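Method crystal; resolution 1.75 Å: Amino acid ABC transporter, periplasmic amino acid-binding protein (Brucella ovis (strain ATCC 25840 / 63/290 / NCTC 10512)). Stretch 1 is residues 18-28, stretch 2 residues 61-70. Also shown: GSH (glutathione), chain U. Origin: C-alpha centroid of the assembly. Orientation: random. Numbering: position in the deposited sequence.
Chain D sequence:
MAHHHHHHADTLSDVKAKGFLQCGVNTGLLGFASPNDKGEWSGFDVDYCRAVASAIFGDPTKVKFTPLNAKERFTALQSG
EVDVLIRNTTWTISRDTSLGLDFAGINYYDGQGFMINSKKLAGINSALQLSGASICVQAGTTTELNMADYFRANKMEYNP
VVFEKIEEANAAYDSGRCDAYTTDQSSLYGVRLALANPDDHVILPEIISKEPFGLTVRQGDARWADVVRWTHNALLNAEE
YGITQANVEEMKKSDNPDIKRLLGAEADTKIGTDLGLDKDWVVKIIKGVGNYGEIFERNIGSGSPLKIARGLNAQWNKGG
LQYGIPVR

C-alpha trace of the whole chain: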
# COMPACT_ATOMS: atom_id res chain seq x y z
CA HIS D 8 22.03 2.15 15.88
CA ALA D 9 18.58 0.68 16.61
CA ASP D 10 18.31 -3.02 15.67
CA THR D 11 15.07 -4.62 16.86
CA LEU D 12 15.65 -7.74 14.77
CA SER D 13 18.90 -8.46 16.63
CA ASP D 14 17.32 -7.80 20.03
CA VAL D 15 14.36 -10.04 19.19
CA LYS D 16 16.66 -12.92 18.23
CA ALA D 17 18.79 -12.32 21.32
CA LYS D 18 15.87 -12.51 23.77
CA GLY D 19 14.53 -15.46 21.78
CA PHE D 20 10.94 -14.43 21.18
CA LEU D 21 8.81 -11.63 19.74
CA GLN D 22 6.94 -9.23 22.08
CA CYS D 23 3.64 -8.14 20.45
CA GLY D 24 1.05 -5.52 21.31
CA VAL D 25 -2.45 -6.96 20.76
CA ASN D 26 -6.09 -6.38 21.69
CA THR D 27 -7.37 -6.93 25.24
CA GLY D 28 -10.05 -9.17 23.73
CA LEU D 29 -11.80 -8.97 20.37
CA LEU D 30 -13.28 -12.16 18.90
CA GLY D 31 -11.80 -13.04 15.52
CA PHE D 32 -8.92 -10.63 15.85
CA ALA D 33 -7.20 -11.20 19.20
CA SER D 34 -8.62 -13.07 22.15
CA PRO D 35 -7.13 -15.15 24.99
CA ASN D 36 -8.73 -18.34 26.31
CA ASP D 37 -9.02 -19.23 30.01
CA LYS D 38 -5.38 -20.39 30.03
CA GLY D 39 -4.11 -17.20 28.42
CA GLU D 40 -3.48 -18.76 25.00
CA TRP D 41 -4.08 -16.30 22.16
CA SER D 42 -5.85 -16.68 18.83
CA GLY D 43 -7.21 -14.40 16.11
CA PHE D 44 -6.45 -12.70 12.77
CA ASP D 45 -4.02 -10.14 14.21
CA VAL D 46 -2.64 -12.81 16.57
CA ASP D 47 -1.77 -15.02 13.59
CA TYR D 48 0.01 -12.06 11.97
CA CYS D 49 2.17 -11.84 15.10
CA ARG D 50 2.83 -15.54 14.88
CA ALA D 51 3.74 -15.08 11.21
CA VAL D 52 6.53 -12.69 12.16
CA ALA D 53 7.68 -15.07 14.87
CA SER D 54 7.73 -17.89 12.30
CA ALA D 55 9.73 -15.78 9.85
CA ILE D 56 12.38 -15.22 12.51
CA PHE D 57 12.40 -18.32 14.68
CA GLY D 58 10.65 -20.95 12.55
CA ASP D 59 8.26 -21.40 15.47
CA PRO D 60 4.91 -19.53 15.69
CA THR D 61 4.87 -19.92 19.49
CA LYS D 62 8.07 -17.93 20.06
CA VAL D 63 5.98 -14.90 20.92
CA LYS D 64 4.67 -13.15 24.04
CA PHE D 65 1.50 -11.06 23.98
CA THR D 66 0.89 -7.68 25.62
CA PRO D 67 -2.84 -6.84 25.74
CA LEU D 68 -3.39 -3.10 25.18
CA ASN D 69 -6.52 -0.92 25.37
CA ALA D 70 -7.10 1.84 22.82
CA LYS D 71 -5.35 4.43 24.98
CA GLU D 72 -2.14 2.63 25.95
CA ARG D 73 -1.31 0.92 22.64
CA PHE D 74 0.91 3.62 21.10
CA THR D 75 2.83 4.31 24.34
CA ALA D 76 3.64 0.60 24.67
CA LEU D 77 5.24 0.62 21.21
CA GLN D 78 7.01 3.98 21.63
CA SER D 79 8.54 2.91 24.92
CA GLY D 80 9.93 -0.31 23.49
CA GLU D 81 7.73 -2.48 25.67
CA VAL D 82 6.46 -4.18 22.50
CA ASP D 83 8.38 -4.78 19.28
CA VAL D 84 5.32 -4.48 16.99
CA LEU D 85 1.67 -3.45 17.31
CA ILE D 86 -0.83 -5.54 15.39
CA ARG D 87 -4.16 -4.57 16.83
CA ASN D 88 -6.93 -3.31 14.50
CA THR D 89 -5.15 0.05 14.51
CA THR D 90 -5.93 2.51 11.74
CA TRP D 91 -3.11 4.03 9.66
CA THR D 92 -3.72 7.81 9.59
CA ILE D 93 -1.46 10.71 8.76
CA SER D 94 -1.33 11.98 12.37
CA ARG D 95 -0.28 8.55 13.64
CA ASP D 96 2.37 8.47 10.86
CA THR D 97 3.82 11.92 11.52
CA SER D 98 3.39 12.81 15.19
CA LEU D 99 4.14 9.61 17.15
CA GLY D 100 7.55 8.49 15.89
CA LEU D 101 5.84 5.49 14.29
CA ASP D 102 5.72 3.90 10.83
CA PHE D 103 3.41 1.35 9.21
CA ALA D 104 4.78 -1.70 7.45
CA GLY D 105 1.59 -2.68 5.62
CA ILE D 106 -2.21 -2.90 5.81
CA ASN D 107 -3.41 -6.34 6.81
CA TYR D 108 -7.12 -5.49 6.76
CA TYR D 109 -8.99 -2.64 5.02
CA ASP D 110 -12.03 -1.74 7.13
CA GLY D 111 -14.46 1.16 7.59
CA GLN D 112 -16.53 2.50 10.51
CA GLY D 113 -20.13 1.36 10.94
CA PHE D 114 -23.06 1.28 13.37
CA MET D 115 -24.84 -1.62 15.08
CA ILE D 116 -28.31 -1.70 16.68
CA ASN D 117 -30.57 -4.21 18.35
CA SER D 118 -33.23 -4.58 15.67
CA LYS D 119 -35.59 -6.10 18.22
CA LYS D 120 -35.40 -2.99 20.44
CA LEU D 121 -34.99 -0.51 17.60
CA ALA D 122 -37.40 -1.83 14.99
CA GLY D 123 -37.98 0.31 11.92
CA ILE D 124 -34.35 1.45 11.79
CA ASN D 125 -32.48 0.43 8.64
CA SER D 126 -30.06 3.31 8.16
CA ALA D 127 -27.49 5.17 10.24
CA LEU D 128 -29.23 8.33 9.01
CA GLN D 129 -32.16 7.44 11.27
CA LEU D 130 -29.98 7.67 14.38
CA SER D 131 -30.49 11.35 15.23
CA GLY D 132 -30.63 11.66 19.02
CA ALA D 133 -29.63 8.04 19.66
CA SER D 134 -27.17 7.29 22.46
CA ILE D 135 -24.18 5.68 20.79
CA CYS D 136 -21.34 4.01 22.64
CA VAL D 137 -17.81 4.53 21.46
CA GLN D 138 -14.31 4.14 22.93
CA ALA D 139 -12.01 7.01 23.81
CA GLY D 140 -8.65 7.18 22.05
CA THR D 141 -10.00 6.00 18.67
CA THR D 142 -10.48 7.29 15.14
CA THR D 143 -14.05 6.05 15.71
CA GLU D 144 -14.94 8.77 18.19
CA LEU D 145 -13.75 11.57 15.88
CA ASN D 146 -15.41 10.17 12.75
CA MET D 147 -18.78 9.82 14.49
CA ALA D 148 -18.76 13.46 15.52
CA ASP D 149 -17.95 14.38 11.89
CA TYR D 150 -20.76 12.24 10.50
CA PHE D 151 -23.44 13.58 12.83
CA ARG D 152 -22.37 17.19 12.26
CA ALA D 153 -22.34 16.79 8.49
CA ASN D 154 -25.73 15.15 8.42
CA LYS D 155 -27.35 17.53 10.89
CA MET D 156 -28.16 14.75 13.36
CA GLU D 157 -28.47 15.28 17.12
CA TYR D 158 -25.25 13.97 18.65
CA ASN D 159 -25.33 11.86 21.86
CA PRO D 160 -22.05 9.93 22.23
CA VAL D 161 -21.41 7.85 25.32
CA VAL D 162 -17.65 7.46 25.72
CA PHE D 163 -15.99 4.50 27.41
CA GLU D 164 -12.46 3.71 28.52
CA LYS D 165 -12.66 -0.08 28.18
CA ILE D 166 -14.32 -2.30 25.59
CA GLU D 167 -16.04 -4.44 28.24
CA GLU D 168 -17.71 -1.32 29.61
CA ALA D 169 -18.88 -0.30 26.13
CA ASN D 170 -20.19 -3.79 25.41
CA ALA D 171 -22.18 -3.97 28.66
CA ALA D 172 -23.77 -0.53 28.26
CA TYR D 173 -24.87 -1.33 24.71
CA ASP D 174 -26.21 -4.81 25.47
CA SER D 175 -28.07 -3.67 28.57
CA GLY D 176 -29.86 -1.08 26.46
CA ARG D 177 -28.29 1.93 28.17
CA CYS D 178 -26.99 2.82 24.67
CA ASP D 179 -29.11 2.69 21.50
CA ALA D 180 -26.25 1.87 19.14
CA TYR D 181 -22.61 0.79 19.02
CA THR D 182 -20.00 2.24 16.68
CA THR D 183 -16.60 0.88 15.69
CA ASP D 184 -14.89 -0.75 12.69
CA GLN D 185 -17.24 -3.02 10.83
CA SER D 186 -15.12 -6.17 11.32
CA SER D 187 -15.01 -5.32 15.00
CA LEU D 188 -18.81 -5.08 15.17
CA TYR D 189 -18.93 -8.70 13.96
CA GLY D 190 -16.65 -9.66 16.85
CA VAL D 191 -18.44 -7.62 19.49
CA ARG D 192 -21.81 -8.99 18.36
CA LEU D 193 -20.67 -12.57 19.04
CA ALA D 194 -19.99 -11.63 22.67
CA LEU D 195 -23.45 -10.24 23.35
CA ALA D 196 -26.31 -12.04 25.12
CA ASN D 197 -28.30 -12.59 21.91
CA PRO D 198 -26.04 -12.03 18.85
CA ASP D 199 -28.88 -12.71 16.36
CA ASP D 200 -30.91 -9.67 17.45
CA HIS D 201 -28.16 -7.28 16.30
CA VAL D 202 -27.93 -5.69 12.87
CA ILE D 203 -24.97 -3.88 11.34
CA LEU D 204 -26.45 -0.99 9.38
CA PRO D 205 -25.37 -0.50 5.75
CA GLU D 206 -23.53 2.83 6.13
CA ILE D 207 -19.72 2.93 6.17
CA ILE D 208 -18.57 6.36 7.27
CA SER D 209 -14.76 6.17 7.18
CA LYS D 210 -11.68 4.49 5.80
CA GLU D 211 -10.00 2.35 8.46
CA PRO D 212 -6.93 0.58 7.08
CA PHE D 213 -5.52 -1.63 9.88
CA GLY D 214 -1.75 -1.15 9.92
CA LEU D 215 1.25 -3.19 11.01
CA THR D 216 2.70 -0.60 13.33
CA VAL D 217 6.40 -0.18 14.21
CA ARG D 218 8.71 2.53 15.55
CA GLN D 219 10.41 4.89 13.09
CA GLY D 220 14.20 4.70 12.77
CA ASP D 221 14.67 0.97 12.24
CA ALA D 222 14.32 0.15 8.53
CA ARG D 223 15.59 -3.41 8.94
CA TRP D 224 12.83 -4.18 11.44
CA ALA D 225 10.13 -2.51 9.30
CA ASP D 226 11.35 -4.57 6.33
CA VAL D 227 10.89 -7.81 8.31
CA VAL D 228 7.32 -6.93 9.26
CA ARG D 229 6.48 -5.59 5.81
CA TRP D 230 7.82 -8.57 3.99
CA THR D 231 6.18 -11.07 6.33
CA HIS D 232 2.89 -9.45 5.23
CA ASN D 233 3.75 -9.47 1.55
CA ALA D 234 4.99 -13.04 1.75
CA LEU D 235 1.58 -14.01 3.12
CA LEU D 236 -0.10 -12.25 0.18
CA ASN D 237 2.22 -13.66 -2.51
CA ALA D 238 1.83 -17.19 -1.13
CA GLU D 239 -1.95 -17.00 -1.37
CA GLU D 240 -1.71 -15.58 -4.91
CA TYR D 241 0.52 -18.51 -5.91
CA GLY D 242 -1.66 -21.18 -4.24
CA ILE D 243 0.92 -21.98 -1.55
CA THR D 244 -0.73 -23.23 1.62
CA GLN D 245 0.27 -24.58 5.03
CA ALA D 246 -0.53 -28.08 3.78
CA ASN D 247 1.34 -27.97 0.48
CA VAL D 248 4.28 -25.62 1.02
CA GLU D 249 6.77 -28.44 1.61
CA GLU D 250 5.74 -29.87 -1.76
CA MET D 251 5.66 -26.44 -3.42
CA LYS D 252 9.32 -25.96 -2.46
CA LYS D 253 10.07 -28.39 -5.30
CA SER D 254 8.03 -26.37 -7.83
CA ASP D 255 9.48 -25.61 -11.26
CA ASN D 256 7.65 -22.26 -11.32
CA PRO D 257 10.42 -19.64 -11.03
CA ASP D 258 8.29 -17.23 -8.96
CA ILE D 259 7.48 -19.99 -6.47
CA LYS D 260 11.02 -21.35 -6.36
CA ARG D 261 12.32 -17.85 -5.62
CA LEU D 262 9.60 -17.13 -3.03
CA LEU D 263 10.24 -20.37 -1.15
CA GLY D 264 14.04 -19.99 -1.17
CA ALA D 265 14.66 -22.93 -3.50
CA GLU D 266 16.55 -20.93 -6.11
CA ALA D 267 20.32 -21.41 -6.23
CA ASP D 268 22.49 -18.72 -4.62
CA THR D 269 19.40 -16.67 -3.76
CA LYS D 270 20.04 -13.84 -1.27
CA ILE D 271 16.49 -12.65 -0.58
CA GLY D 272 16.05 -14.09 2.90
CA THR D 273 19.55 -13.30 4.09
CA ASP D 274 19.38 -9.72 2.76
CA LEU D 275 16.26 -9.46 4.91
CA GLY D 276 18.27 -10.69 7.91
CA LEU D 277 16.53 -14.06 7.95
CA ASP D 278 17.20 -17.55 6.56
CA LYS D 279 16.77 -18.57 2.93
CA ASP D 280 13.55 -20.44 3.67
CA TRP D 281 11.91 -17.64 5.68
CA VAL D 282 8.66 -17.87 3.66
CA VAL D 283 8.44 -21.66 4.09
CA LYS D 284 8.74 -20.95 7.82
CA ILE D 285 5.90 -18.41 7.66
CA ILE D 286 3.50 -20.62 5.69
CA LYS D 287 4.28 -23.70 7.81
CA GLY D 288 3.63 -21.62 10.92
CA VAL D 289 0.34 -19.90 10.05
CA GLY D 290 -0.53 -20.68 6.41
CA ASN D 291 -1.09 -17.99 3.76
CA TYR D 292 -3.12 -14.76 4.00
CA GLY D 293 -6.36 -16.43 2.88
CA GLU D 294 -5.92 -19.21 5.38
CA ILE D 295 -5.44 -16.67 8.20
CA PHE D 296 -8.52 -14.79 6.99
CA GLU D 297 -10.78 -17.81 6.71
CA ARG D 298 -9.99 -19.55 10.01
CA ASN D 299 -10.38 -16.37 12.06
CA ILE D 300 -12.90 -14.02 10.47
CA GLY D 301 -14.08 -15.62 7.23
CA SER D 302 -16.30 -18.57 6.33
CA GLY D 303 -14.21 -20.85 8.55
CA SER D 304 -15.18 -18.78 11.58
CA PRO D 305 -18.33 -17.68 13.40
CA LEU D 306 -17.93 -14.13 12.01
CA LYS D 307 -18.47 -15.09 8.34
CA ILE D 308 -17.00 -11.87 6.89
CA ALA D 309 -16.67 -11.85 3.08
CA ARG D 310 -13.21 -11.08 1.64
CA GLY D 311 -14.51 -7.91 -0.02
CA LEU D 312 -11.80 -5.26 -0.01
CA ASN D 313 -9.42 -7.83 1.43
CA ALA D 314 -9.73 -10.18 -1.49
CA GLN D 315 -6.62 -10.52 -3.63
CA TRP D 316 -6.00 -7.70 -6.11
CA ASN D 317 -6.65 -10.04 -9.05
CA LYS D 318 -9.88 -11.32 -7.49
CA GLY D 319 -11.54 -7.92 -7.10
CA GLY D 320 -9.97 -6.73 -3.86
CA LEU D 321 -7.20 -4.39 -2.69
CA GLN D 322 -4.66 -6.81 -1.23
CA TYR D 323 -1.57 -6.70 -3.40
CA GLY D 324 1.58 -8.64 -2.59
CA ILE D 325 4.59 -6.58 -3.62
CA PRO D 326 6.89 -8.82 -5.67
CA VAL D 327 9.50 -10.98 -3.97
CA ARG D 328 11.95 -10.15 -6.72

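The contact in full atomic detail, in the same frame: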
# COMPACT_ATOMS: atom_id res chain seq x y z
N LYS D 18 16.70 -12.15 22.63
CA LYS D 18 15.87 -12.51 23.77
C LYS D 18 15.12 -13.81 23.47
O LYS D 18 14.68 -14.51 24.40
CB LYS D 18 14.91 -11.38 24.14
CG LYS D 18 13.81 -11.10 23.16
CD LYS D 18 13.05 -9.82 23.55
CE LYS D 18 11.90 -9.56 22.58
NZ LYS D 18 11.19 -8.28 22.86
N GLY D 19 15.01 -14.15 22.19
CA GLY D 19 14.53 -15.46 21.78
C GLY D 19 13.04 -15.59 21.53
O GLY D 19 12.50 -16.69 21.39
N PHE D 20 12.36 -14.45 21.47
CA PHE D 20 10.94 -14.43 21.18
C PHE D 20 10.56 -13.03 20.72
O PHE D 20 11.34 -12.09 20.87
CB PHE D 20 10.12 -14.82 22.42
CG PHE D 20 10.29 -13.87 23.57
CD1 PHE D 20 9.45 -12.77 23.70
CD2 PHE D 20 11.27 -14.08 24.52
CE1 PHE D 20 9.60 -11.89 24.75
CE2 PHE D 20 11.42 -13.20 25.58
CZ PHE D 20 10.59 -12.11 25.70
N LEU D 21 9.35 -12.90 20.20
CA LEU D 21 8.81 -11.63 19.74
C LEU D 21 7.79 -11.09 20.76
O LEU D 21 6.91 -11.83 21.20
CB LEU D 21 8.18 -11.82 18.36
CG LEU D 21 7.42 -10.68 17.69
CD1 LEU D 21 8.37 -9.57 17.26
CD2 LEU D 21 6.65 -11.20 16.48
N GLN D 22 7.92 -9.83 21.16
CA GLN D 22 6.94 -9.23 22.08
C GLN D 22 5.93 -8.41 21.27
O GLN D 22 6.32 -7.43 20.65
CB GLN D 22 7.64 -8.34 23.11
CG GLN D 22 6.78 -7.88 24.29
CD GLN D 22 6.46 -9.00 25.27
OE1 GLN D 22 7.35 -9.75 25.69
NE2 GLN D 22 5.21 -9.08 25.69
N CYS D 23 4.66 -8.80 21.29
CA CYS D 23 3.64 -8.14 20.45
C CYS D 23 2.54 -7.41 21.21
O CYS D 23 1.97 -7.95 22.17
CB CYS D 23 2.98 -9.16 19.54
SG CYS D 23 4.10 -9.97 18.40
N GLY D 24 2.21 -6.20 20.78
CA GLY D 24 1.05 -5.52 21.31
C GLY D 24 -0.22 -5.95 20.59
O GLY D 24 -0.33 -5.81 19.37
N VAL D 25 -1.20 -6.47 21.35
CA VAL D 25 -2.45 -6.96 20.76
C VAL D 25 -3.65 -6.43 21.54
O VAL D 25 -3.50 -5.70 22.52
CB VAL D 25 -2.48 -8.50 20.68
CG1 VAL D 25 -1.35 -9.02 19.79
CG2 VAL D 25 -2.38 -9.13 22.06
N ASN D 26 -4.84 -6.83 21.09
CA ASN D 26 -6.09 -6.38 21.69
C ASN D 26 -6.25 -6.96 23.10
O ASN D 26 -5.63 -7.97 23.44
CB ASN D 26 -7.27 -6.80 20.80
CG ASN D 26 -8.47 -5.91 20.99
OD1 ASN D 26 -9.17 -6.02 22.01
ND2 ASN D 26 -8.75 -5.05 20.00
N THR D 27 -7.06 -6.32 23.95
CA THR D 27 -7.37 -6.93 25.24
C THR D 27 -8.32 -8.12 25.05
O THR D 27 -8.35 -9.04 25.87
CB THR D 27 -8.01 -5.95 26.22
OG1 THR D 27 -9.24 -5.47 25.67
CG2 THR D 27 -7.08 -4.78 26.46
N GLY D 28 -9.10 -8.10 23.98
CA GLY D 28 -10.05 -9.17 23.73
C GLY D 28 -11.12 -8.83 22.72
O GLY D 28 -12.15 -8.22 23.06
N THR D 61 5.16 -20.08 18.07
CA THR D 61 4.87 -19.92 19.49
C THR D 61 5.97 -19.15 20.22
O THR D 61 5.89 -18.96 21.43
CB THR D 61 4.67 -21.29 20.18
OG1 THR D 61 5.91 -22.00 20.18
CG2 THR D 61 3.63 -22.12 19.44
N LYS D 62 6.99 -18.72 19.49
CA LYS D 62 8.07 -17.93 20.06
C LYS D 62 7.66 -16.46 20.14
O LYS D 62 8.29 -15.57 19.55
CB LYS D 62 9.35 -18.08 19.22
CG LYS D 62 10.00 -19.47 19.28
CD LYS D 62 10.59 -19.74 20.65
CE LYS D 62 11.32 -21.09 20.71
NZ LYS D 62 12.47 -21.17 19.76
N VAL D 63 6.57 -16.22 20.86
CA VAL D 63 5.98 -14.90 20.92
C VAL D 63 5.34 -14.73 22.29
O VAL D 63 4.85 -15.70 22.87
CB VAL D 63 4.94 -14.70 19.80
CG1 VAL D 63 3.90 -15.81 19.85
CG2 VAL D 63 4.27 -13.33 19.90
N LYS D 64 5.40 -13.50 22.82
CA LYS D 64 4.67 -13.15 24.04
C LYS D 64 3.73 -12.00 23.73
O LYS D 64 4.08 -11.08 22.96
CB LYS D 64 5.61 -12.79 25.19
CG LYS D 64 6.56 -13.90 25.62
CD LYS D 64 7.32 -13.51 26.89
CE LYS D 64 8.42 -14.50 27.22
NZ LYS D 64 9.02 -14.20 28.55
N PHE D 65 2.54 -12.04 24.31
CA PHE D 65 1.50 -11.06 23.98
C PHE D 65 1.23 -10.05 25.09
O PHE D 65 1.06 -10.42 26.24
CB PHE D 65 0.20 -11.78 23.62
CG PHE D 65 0.31 -12.65 22.41
CD1 PHE D 65 0.20 -12.11 21.14
CD2 PHE D 65 0.58 -14.01 22.54
CE1 PHE D 65 0.32 -12.92 20.01
CE2 PHE D 65 0.70 -14.82 21.42
CZ PHE D 65 0.57 -14.27 20.15
N THR D 66 1.20 -8.78 24.71
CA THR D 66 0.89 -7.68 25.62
C THR D 66 -0.47 -7.09 25.25
O THR D 66 -0.58 -6.34 24.29
CB THR D 66 1.98 -6.58 25.54
OG1 THR D 66 3.25 -7.15 25.91
CG2 THR D 66 1.65 -5.37 26.45
N PRO D 67 -1.53 -7.44 26.02
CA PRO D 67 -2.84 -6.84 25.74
C PRO D 67 -2.82 -5.34 26.04
O PRO D 67 -2.29 -4.94 27.07
CB PRO D 67 -3.78 -7.59 26.68
CG PRO D 67 -2.90 -8.03 27.81
CD PRO D 67 -1.55 -8.33 27.19
N LEU D 68 -3.40 -4.55 25.12
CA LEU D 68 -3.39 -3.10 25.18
C LEU D 68 -4.76 -2.48 24.84
O LEU D 68 -5.33 -2.78 23.79
CB LEU D 68 -2.31 -2.54 24.25
CG LEU D 68 -0.86 -3.02 24.44
CD1 LEU D 68 0.04 -2.75 23.24
CD2 LEU D 68 -0.30 -2.33 25.67
N ASN D 69 -5.27 -1.61 25.71
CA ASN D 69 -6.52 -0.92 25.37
C ASN D 69 -6.20 0.22 24.40
O ASN D 69 -5.03 0.48 24.08
CB ASN D 69 -7.27 -0.44 26.63
CG ASN D 69 -6.58 0.70 27.37
OD1 ASN D 69 -6.01 1.60 26.77
ND2 ASN D 69 -6.63 0.64 28.71
N ALA D 70 -7.24 0.89 23.92
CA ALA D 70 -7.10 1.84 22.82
C ALA D 70 -6.18 3.00 23.19
O ALA D 70 -5.55 3.62 22.32
CB ALA D 70 -8.47 2.36 22.40
N1 GSH U . -9.39 1.16 14.26
CA1 GSH U . -9.80 2.17 15.25
C1 GSH U . -8.55 2.93 15.71
O11 GSH U . -8.70 3.94 16.45
O12 GSH U . -7.40 2.56 15.36
CB1 GSH U . -10.45 1.52 16.48
CG1 GSH U . -9.44 0.56 17.14
CD1 GSH U . -9.98 0.13 18.50
OE1 GSH U . -9.36 0.29 19.50
N2 GSH U . -11.28 -0.50 18.53
CA2 GSH U . -11.81 -0.89 19.83
C2 GSH U . -10.93 -1.95 20.51
O2 GSH U . -10.14 -2.63 19.94
CB2 GSH U . -13.28 -1.30 19.70
SG2 GSH U . -13.49 -2.87 18.82
N3 GSH U . -11.07 -2.07 21.95
CA3 GSH U . -10.28 -3.03 22.67
C3 GSH U . -9.58 -2.32 23.82
O31 GSH U . -9.04 -3.01 24.72
O32 GSH U . -9.54 -1.05 23.87
O HOH W 1 3.97 -10.66 28.07

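Two parallel β-strands are held first by their backbones, and the side chains then decide what each face of the sheet becomes. The pairing of residues 21-25 with 63-67 in this periplasmic binding protein illustrates the principle. The strands run in the same direction at 31° to one another, in the register Leu21 with Val63, Gln22 with Lys64, Cys23 with Phe65, Gly24 with Thr66 and Val25 with Pro67.

As is usual in parallel pairing, alternate residues of the first strand use both their amide and their carbonyl, bonding to residues on either side of the partner. Leu21 N donates to Lys62 O (2.9 Å) and Leu21 O accepts from Lys64 N (2.8 Å). Cys23 repeats the pattern, N to Lys64 O at 2.9 Å and O from Thr66 N at 2.8 Å, and so does Val25, N to Thr66 O at 3.0 Å and O from Leu68 N at 2.8 Å. Pro67, which has no amide hydrogen to give, costs the ladder nothing because its place in the register calls for no donor; its CA instead lies 3.5 Å from Val25 O, one of several CA-H...O contacts that supplement the ladder.

The residue most covered by the opposite stretch is Lys64, an exposed residue of which the first stretch nevertheless covers 91 Å². Its extended chain (m, t, t, t) runs across the ring of Phe20, itself covered by 62 Å². Lys64 CE sits 3.6 Å from the centroid of the Phe20 ring, over the face, in a CH-π contact, and Lys64 NZ lies 4.3 Å from the same centroid, off-centre, as a cation-π interaction. The long aliphatic chain thus covers the aromatic face while the charge remains close to the π electrons. On the same face of the sheet, Gln22 reaches along its neighbour strand: Gln22 NE2 donates to Thr66 OG1 at 2.8 Å, and a water accepts from the same NE2 at 3.1 Å. Gly24 adds no side chain to this face. Its CA is 3.5 Å from Leu68 CD1, so close that a β-carbon there would clash with that methyl.

The opposite face is apolar, and Val25, covered by 68 Å², is its chief contributor from the first strand. Val25 CG1 meets the edge of the Phe65 ring at CD1, 3.7 Å away, while Cys23 SG packs 3.7 Å from Val63 CG2. Each contact joins a residue of the first strand to the residue two positions before its partner, so the strands are tied diagonally as well as straight across, where Cys23 CB lies 4.4 Å from Phe65 CD1.

Beyond the ladder, Thr27 CG2 rests 3.6 Å from Leu68 C, and both stretches turn to the ligand. Asn26 ND2 donates to glutathione O2 at 2.8 Å, Thr27 OG1 to O31 of the same ligand at 2.6 Å, and Ala70 N makes a weak bond to its O32 at 3.0 Å. Asn26 OD1 meanwhile accepts from Gly28 N at 2.9 Å, linking two residues of the loop that carries Asn26 and Thr27.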